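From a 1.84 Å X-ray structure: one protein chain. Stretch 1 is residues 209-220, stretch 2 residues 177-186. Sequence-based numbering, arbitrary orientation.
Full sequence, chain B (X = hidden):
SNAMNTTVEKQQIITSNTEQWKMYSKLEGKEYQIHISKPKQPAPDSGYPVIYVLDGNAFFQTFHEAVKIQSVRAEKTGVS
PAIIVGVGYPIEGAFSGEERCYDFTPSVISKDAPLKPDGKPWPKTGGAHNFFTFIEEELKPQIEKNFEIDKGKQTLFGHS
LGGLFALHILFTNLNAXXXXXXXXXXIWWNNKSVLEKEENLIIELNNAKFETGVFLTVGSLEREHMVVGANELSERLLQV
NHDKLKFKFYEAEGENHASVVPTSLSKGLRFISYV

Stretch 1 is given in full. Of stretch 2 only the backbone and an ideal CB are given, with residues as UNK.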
ATOM      1  N   LYS B 209      12.286 -27.024  11.368  1.00 44.45           N
ATOM      2  CA  LYS B 209      12.677 -26.581  12.708  1.00 45.01           C
ATOM      3  C   LYS B 209      11.515 -25.828  13.358  1.00 44.96           C
ATOM      4  O   LYS B 209      11.110 -26.133  14.496  1.00 44.84           O
ATOM      5  CB  LYS B 209      13.897 -25.640  12.685  1.00 45.57           C
ATOM      6  CG  LYS B 209      14.686 -25.594  11.398  1.00 47.39           C
ATOM      7  CD  LYS B 209      15.798 -26.604  11.384  1.00 50.89           C
ATOM      8  CE  LYS B 209      16.496 -26.627  10.026  1.00 52.86           C
ATOM      9  NZ  LYS B 209      17.840 -27.286  10.145  1.00 53.25           N
ATOM     10  N   PHE B 210      10.993 -24.831  12.635  1.00 43.96           N
ATOM     11  CA  PHE B 210       9.973 -23.929  13.176  1.00 42.90           C
ATOM     12  C   PHE B 210       8.623 -24.215  12.525  1.00 41.71           C
ATOM     13  O   PHE B 210       8.572 -24.639  11.377  1.00 40.20           O
ATOM     14  CB  PHE B 210      10.351 -22.462  12.902  1.00 43.61           C
ATOM     15  CG  PHE B 210      11.749 -22.075  13.357  1.00 45.40           C
ATOM     16  CD1 PHE B 210      11.977 -21.654  14.668  1.00 46.36           C
ATOM     17  CD2 PHE B 210      12.823 -22.106  12.462  1.00 45.11           C
ATOM     18  CE1 PHE B 210      13.273 -21.296  15.102  1.00 47.82           C
ATOM     19  CE2 PHE B 210      14.107 -21.746  12.873  1.00 47.09           C
ATOM     20  CZ  PHE B 210      14.336 -21.339  14.202  1.00 47.71           C
ATOM     21  N   GLU B 211       7.534 -23.964  13.250  1.00 40.81           N
ATOM     22  CA  GLU B 211       6.213 -23.937  12.626  1.00 40.47           C
ATOM     23  C   GLU B 211       6.257 -22.876  11.524  1.00 38.39           C
ATOM     24  O   GLU B 211       6.828 -21.795  11.699  1.00 37.91           O
ATOM     25  CB  GLU B 211       5.115 -23.613  13.628  1.00 40.09           C
ATOM     26  CG  GLU B 211       3.712 -23.794  13.062  1.00 42.84           C
ATOM     27  CD  GLU B 211       2.598 -23.356  14.022  1.00 44.77           C
ATOM     28  OE1 GLU B 211       2.842 -22.475  14.890  1.00 50.64           O
ATOM     29  OE2 GLU B 211       1.464 -23.890  13.895  1.00 49.85           O
ATOM     30  N   THR B 212       5.699 -23.240  10.381  1.00 36.72           N
ATOM     31  CA  THR B 212       5.776 -22.445   9.164  1.00 35.58           C
ATOM     32  C   THR B 212       4.404 -21.860   8.812  1.00 33.40           C
ATOM     33  O   THR B 212       3.409 -22.589   8.697  1.00 33.34           O
ATOM     34  CB  THR B 212       6.368 -23.315   8.017  1.00 35.45           C
ATOM     35  OG1 THR B 212       7.746 -23.594   8.325  1.00 35.99           O
ATOM     36  CG2 THR B 212       6.270 -22.627   6.660  1.00 35.82           C
ATOM     37  N   GLY B 213       4.364 -20.540   8.631  1.00 32.26           N
ATOM     38  CA  GLY B 213       3.113 -19.848   8.279  1.00 29.64           C
ATOM     39  C   GLY B 213       3.029 -19.669   6.763  1.00 28.84           C
ATOM     40  O   GLY B 213       3.996 -19.270   6.148  1.00 30.33           O
ATOM     41  N   VAL B 214       1.882 -19.958   6.177  1.00 28.36           N
ATOM     42  CA  VAL B 214       1.634 -19.760   4.727  1.00 28.99           C
ATOM     43  C   VAL B 214       0.285 -19.017   4.553  1.00 28.66           C
ATOM     44  O   VAL B 214      -0.790 -19.524   4.948  1.00 28.09           O
ATOM     45  CB  VAL B 214       1.605 -21.077   3.917  1.00 28.53           C
ATOM     46  CG1 VAL B 214       1.334 -20.783   2.415  1.00 28.81           C
ATOM     47  CG2 VAL B 214       2.942 -21.862   4.061  1.00 28.97           C
ATOM     48  N   PHE B 215       0.372 -17.792   4.010  1.00 28.00           N
ATOM     49  CA  PHE B 215      -0.798 -16.992   3.674  1.00 27.99           C
ATOM     50  C   PHE B 215      -0.872 -16.904   2.149  1.00 28.27           C
ATOM     51  O   PHE B 215       0.082 -16.446   1.497  1.00 27.92           O
ATOM     52  CB  PHE B 215      -0.660 -15.598   4.313  1.00 28.37           C
ATOM     53  CG  PHE B 215      -1.811 -14.689   4.065  1.00 28.57           C
ATOM     54  CD1 PHE B 215      -3.081 -15.000   4.534  1.00 30.95           C
ATOM     55  CD2 PHE B 215      -1.622 -13.506   3.375  1.00 28.58           C
ATOM     56  CE1 PHE B 215      -4.177 -14.118   4.289  1.00 30.99           C
ATOM     57  CE2 PHE B 215      -2.686 -12.625   3.140  1.00 29.25           C
ATOM     58  CZ  PHE B 215      -3.970 -12.940   3.581  1.00 29.09           C
ATOM     59  N   LEU B 216      -1.984 -17.405   1.609  1.00 27.99           N
ATOM     60  CA  LEU B 216      -2.263 -17.507   0.175  1.00 28.04           C
ATOM     61  C   LEU B 216      -3.490 -16.604  -0.117  1.00 27.93           C
ATOM     62  O   LEU B 216      -4.517 -16.660   0.592  1.00 27.94           O
ATOM     63  CB  LEU B 216      -2.540 -18.987  -0.208  1.00 27.62           C
ATOM     64  CG  LEU B 216      -3.044 -19.245  -1.655  1.00 28.85           C
ATOM     65  CD1 LEU B 216      -1.961 -18.834  -2.695  1.00 28.31           C
ATOM     66  CD2 LEU B 216      -3.583 -20.696  -1.970  1.00 29.53           C
ATOM     67  N   THR B 217      -3.397 -15.772  -1.159  1.00 28.22           N
ATOM     68  CA  THR B 217      -4.454 -14.826  -1.471  1.00 28.73           C
ATOM     69  C   THR B 217      -4.657 -14.749  -3.003  1.00 28.16           C
ATOM     70  O   THR B 217      -3.784 -15.105  -3.798  1.00 26.69           O
ATOM     71  CB  THR B 217      -4.180 -13.434  -0.792  1.00 28.90           C
ATOM     72  OG1 THR B 217      -5.330 -12.560  -0.857  1.00 32.66           O
ATOM     73  CG2 THR B 217      -2.997 -12.777  -1.452  1.00 29.69           C
ATOM     74  N   VAL B 218      -5.865 -14.384  -3.395  1.00 27.94           N
ATOM     75  CA  VAL B 218      -6.185 -14.147  -4.817  1.00 27.81           C
ATOM     76  C   VAL B 218      -7.326 -13.144  -4.850  1.00 27.20           C
ATOM     77  O   VAL B 218      -8.086 -13.050  -3.902  1.00 27.49           O
ATOM     78  CB  VAL B 218      -6.525 -15.468  -5.577  1.00 28.23           C
ATOM     79  CG1 VAL B 218      -7.838 -16.082  -5.086  1.00 27.68           C
ATOM     80  CG2 VAL B 218      -6.557 -15.253  -7.124  1.00 28.89           C
ATOM     81  N   GLY B 219      -7.430 -12.368  -5.916  1.00 27.02           N
ATOM     82  CA  GLY B 219      -8.557 -11.432  -6.065  1.00 26.57           C
ATOM     83  C   GLY B 219      -9.705 -12.176  -6.739  1.00 28.31           C
ATOM     84  O   GLY B 219      -9.466 -12.944  -7.689  1.00 28.62           O
ATOM     85  N   SER B 220     -10.933 -11.982  -6.254  1.00 27.54           N
ATOM     86  CA  SER B 220     -12.116 -12.726  -6.775  1.00 27.67           C
ATOM     87  C   SER B 220     -12.392 -12.427  -8.238  1.00 27.02           C
ATOM     88  O   SER B 220     -12.923 -13.270  -8.919  1.00 27.40           O
ATOM     89  CB  SER B 220     -13.389 -12.485  -5.959  1.00 27.68           C
ATOM     90  OG  SER B 220     -13.995 -11.252  -6.353  1.00 28.76           O
ATOM     91  N   UNK B 177      12.647 -19.731   5.021  1.00 31.34           N
ATOM     92  CA  UNK B 177      11.805 -18.684   5.636  1.00 31.28           C
ATOM     93  C   UNK B 177      10.824 -19.353   6.544  1.00 31.11           C
ATOM     94  O   UNK B 177      10.409 -20.499   6.287  1.00 32.06           O
ATOM     95  CB  UNK B 177      11.078 -17.838   4.589  1.00 31.28           C
ATOM     96  N   UNK B 178      10.406 -18.647   7.585  1.00 31.08           N
ATOM     97  CA  UNK B 178       9.442 -19.236   8.499  1.00 30.28           C
ATOM     98  C   UNK B 178       8.004 -18.831   8.184  1.00 29.93           C
ATOM     99  O   UNK B 178       7.072 -19.406   8.740  1.00 29.95           O
ATOM    100  CB  UNK B 178       9.786 -18.839   9.936  1.00 30.28           C
ATOM    101  N   UNK B 179       7.819 -17.829   7.319  1.00 29.68           N
ATOM    102  CA  UNK B 179       6.476 -17.433   6.849  1.00 29.33           C
ATOM    103  C   UNK B 179       6.550 -17.133   5.352  1.00 29.03           C
ATOM    104  O   UNK B 179       7.598 -16.685   4.843  1.00 29.11           O
ATOM    105  CB  UNK B 179       5.953 -16.218   7.618  1.00 29.33           C
ATOM    106  N   UNK B 180       5.457 -17.434   4.652  1.00 28.95           N
ATOM    107  CA  UNK B 180       5.328 -17.226   3.210  1.00 27.79           C
ATOM    108  C   UNK B 180       4.032 -16.460   2.984  1.00 26.10           C
ATOM    109  O   UNK B 180       2.929 -16.918   3.354  1.00 25.83           O
ATOM    110  CB  UNK B 180       5.339 -18.548   2.440  1.00 27.79           C
ATOM    111  N   UNK B 181       4.178 -15.275   2.377  1.00 26.37           N
ATOM    112  CA  UNK B 181       3.018 -14.463   1.985  1.00 25.11           C
ATOM    113  C   UNK B 181       2.945 -14.586   0.463  1.00 24.98           C
ATOM    114  O   UNK B 181       3.737 -14.010  -0.270  1.00 25.28           O
ATOM    115  CB  UNK B 181       3.140 -13.008   2.441  1.00 25.11           C
ATOM    116  N   UNK B 182       2.004 -15.387  -0.007  1.00 25.08           N
ATOM    117  CA  UNK B 182       1.971 -15.806  -1.427  1.00 25.47           C
ATOM    118  C   UNK B 182       0.730 -15.252  -2.080  1.00 25.24           C
ATOM    119  O   UNK B 182      -0.384 -15.738  -1.837  1.00 27.05           O
ATOM    120  CB  UNK B 182       2.005 -17.329  -1.564  1.00 25.47           C
ATOM    121  N   UNK B 183       0.918 -14.205  -2.890  1.00 26.51           N
ATOM    122  CA  UNK B 183      -0.159 -13.426  -3.482  1.00 26.55           C
ATOM    123  C   UNK B 183      -0.329 -13.760  -4.943  1.00 25.83           C
ATOM    124  O   UNK B 183       0.635 -13.680  -5.697  1.00 26.92           O
ATOM    125  CB  UNK B 183       0.102 -11.928  -3.313  1.00 26.55           C
ATOM    126  N   UNK B 184      -1.534 -14.203  -5.316  1.00 26.56           N
ATOM    127  CA  UNK B 184      -1.911 -14.552  -6.709  1.00 27.83           C
ATOM    128  C   UNK B 184      -0.817 -15.285  -7.483  1.00 26.65           C
ATOM    129  O   UNK B 184      -0.440 -14.847  -8.579  1.00 26.22           O
ATOM    130  CB  UNK B 184      -2.283 -13.281  -7.474  1.00 27.83           C
ATOM    131  N   UNK B 185      -0.301 -16.397  -6.921  1.00 26.17           N
ATOM    132  CA  UNK B 185       0.860 -17.087  -7.522  1.00 25.93           C
ATOM    133  C   UNK B 185       0.531 -17.636  -8.904  1.00 26.05           C
ATOM    134  O   UNK B 185      -0.577 -18.165  -9.125  1.00 24.75           O
ATOM    135  CB  UNK B 185       1.332 -18.227  -6.617  1.00 25.93           C
ATOM    136  N   UNK B 186       1.465 -17.502  -9.841  1.00 25.56           N
ATOM    137  CA  UNK B 186       1.190 -17.916 -11.207  1.00 27.86           C
ATOM    138  C   UNK B 186       1.367 -19.443 -11.324  1.00 28.86           C
ATOM    139  O   UNK B 186       2.262 -19.916 -12.027  1.00 29.82           O
ATOM    140  CB  UNK B 186       2.107 -17.181 -12.187  1.00 27.86           C
TER

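Position 177 has phi/psi of -139/151, and its CB points away from stretch 1, with nothing of that stretch within 5.5 Å. The visible atoms therefore set no preference. The residue is Phe 177.

At 178 the CB points sideways, 4.7 Å from Phe 210 CB, and the backbone (-96/-12) has not yet entered the strand. A flexible side chain with a methylene run could lie along the Phe 210 ring: Gln, Glu, Met or Lys. It is Gln 178, whose CG lies 3.7 Å from Phe 210 CD2. Its O accepts from Gly 213 N at 2.9 Å, opening the parallel ladder.

Position 179 pairs with Gly 213, which leaves space beside it; the CB is 3.9 Å from Gly 213 O. Many side chains would fit, polar ones included. Asn 179 uses the gap: an ideal CB on Gly 213 would fall 2.5 Å from Asn 179 OD1, a clash. A water lies 2.9 Å from Asn 179 OD1 and 2.9 Å from Glu 211 O, placed between the two.

At 180 the CB is 4.4 Å from Val 214 CG2, on the other face. Apolar or aromatic residues suit, and a long one can reach Thr 212. Tyr 180 does so, its CE2 edge 3.9 Å from Thr 212 CG2. Its N donates to Gly 213 O (2.8 Å).

Position 181 shares a face with Phe 215, so Leu, Met or an aromatic would suit. Phe 181 presents its ring face to the edge of Phe 215: centroids 5.1 Å apart, planes at 74°.

At 182 the CB lies 4.4 Å from Leu 216 CD1 and 5.3 Å from Val 214 CG1, favouring Val, Ile or Leu. Ile 182 places CD1 4.1 Å from Val 214 CG1 and CG2 4.2 Å from Leu 216 CD1. Its N donates to Phe 215 O at 2.7 Å.

At 183 the CB is only 3.7 Å from Thr 217 CG2, so a small residue such as Ala, Ser or Thr fits easily. Ser 183 has OG 3.6 Å from that methyl and hydrogen-bonded elsewhere in the structure.

Position 184 has positive phi (40/54), which Gly or Asn adopts readily. The deposited residue is Ser 184, whose N donates to Thr 217 O (2.9 Å).

At 185, phi of -64 permits proline or other apolar residues. Pro 185 packs CG 3.6 Å from Leu 216 CD1.

Position 186 is out of reach and unconstrained here; it is Ser 186.

Stretch 2 177-186: FQNYFISSPS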
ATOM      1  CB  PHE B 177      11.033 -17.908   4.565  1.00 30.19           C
ATOM      2  CG  PHE B 177      11.910 -17.295   3.537  1.00 30.13           C
ATOM      3  CD1 PHE B 177      12.425 -16.014   3.726  1.00 29.54           C
ATOM      4  CD2 PHE B 177      12.245 -18.007   2.387  1.00 30.98           C
ATOM      5  CE1 PHE B 177      13.226 -15.437   2.767  1.00 31.48           C
ATOM      6  CE2 PHE B 177      13.073 -17.458   1.431  1.00 30.04           C
ATOM      7  CZ  PHE B 177      13.559 -16.164   1.609  1.00 30.12           C
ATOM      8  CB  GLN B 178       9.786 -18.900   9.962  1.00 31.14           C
ATOM      9  CG  GLN B 178      11.112 -19.525  10.419  1.00 30.80           C
ATOM     10  CD  GLN B 178      12.310 -18.807   9.808  1.00 33.17           C
ATOM     11  OE1 GLN B 178      12.292 -17.570   9.624  1.00 33.23           O
ATOM     12  NE2 GLN B 178      13.358 -19.562   9.496  1.00 30.41           N
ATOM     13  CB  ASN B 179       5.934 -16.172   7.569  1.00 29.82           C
ATOM     14  CG  ASN B 179       5.847 -16.329   9.085  1.00 31.74           C
ATOM     15  OD1 ASN B 179       4.919 -16.950   9.612  1.00 35.83           O
ATOM     16  ND2 ASN B 179       6.767 -15.701   9.788  1.00 34.58           N
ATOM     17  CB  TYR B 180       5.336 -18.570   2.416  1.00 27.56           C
ATOM     18  CG  TYR B 180       6.659 -19.300   2.523  1.00 29.61           C
ATOM     19  CD1 TYR B 180       7.636 -19.186   1.512  1.00 28.46           C
ATOM     20  CD2 TYR B 180       6.973 -20.060   3.682  1.00 30.22           C
ATOM     21  CE1 TYR B 180       8.875 -19.836   1.636  1.00 30.92           C
ATOM     22  CE2 TYR B 180       8.188 -20.703   3.794  1.00 29.89           C
ATOM     23  CZ  TYR B 180       9.132 -20.597   2.786  1.00 31.61           C
ATOM     24  OH  TYR B 180      10.360 -21.250   2.937  1.00 29.70           O
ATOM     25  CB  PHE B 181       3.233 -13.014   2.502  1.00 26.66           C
ATOM     26  CG  PHE B 181       2.074 -12.036   2.255  1.00 25.98           C
ATOM     27  CD1 PHE B 181       2.016 -10.835   2.979  1.00 29.42           C
ATOM     28  CD2 PHE B 181       1.092 -12.280   1.308  1.00 27.67           C
ATOM     29  CE1 PHE B 181       0.985  -9.868   2.742  1.00 28.21           C
ATOM     30  CE2 PHE B 181       0.064 -11.324   1.080  1.00 30.13           C
ATOM     31  CZ  PHE B 181       0.034 -10.129   1.815  1.00 28.13           C
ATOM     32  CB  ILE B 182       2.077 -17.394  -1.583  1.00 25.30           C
ATOM     33  CG1 ILE B 182       3.201 -18.004  -0.733  1.00 26.11           C
ATOM     34  CG2 ILE B 182       2.067 -17.838  -3.102  1.00 23.43           C
ATOM     35  CD1 ILE B 182       3.386 -19.509  -0.949  1.00 25.58           C
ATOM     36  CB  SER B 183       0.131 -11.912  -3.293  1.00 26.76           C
ATOM     37  OG  SER B 183      -0.921 -11.157  -3.865  1.00 29.08           O
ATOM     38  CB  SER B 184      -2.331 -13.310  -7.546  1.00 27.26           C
ATOM     39  OG  SER B 184      -3.208 -12.489  -6.853  1.00 33.26           O
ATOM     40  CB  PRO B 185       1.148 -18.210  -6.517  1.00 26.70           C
ATOM     41  CG  PRO B 185      -0.237 -18.519  -5.896  1.00 25.69           C
ATOM     42  CD  PRO B 185      -0.773 -17.079  -5.700  1.00 26.33           C
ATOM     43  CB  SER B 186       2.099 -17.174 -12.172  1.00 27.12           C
ATOM     44  OG  SER B 186       1.896 -15.792 -12.010  1.00 28.05           O
TER
HETATM   45  O   HOH W   1      10.165 -22.642   8.039  1.00 33.73           O
HETATM   46  O   HOH W   2       5.802 -19.100  11.416  1.00 38.81           O
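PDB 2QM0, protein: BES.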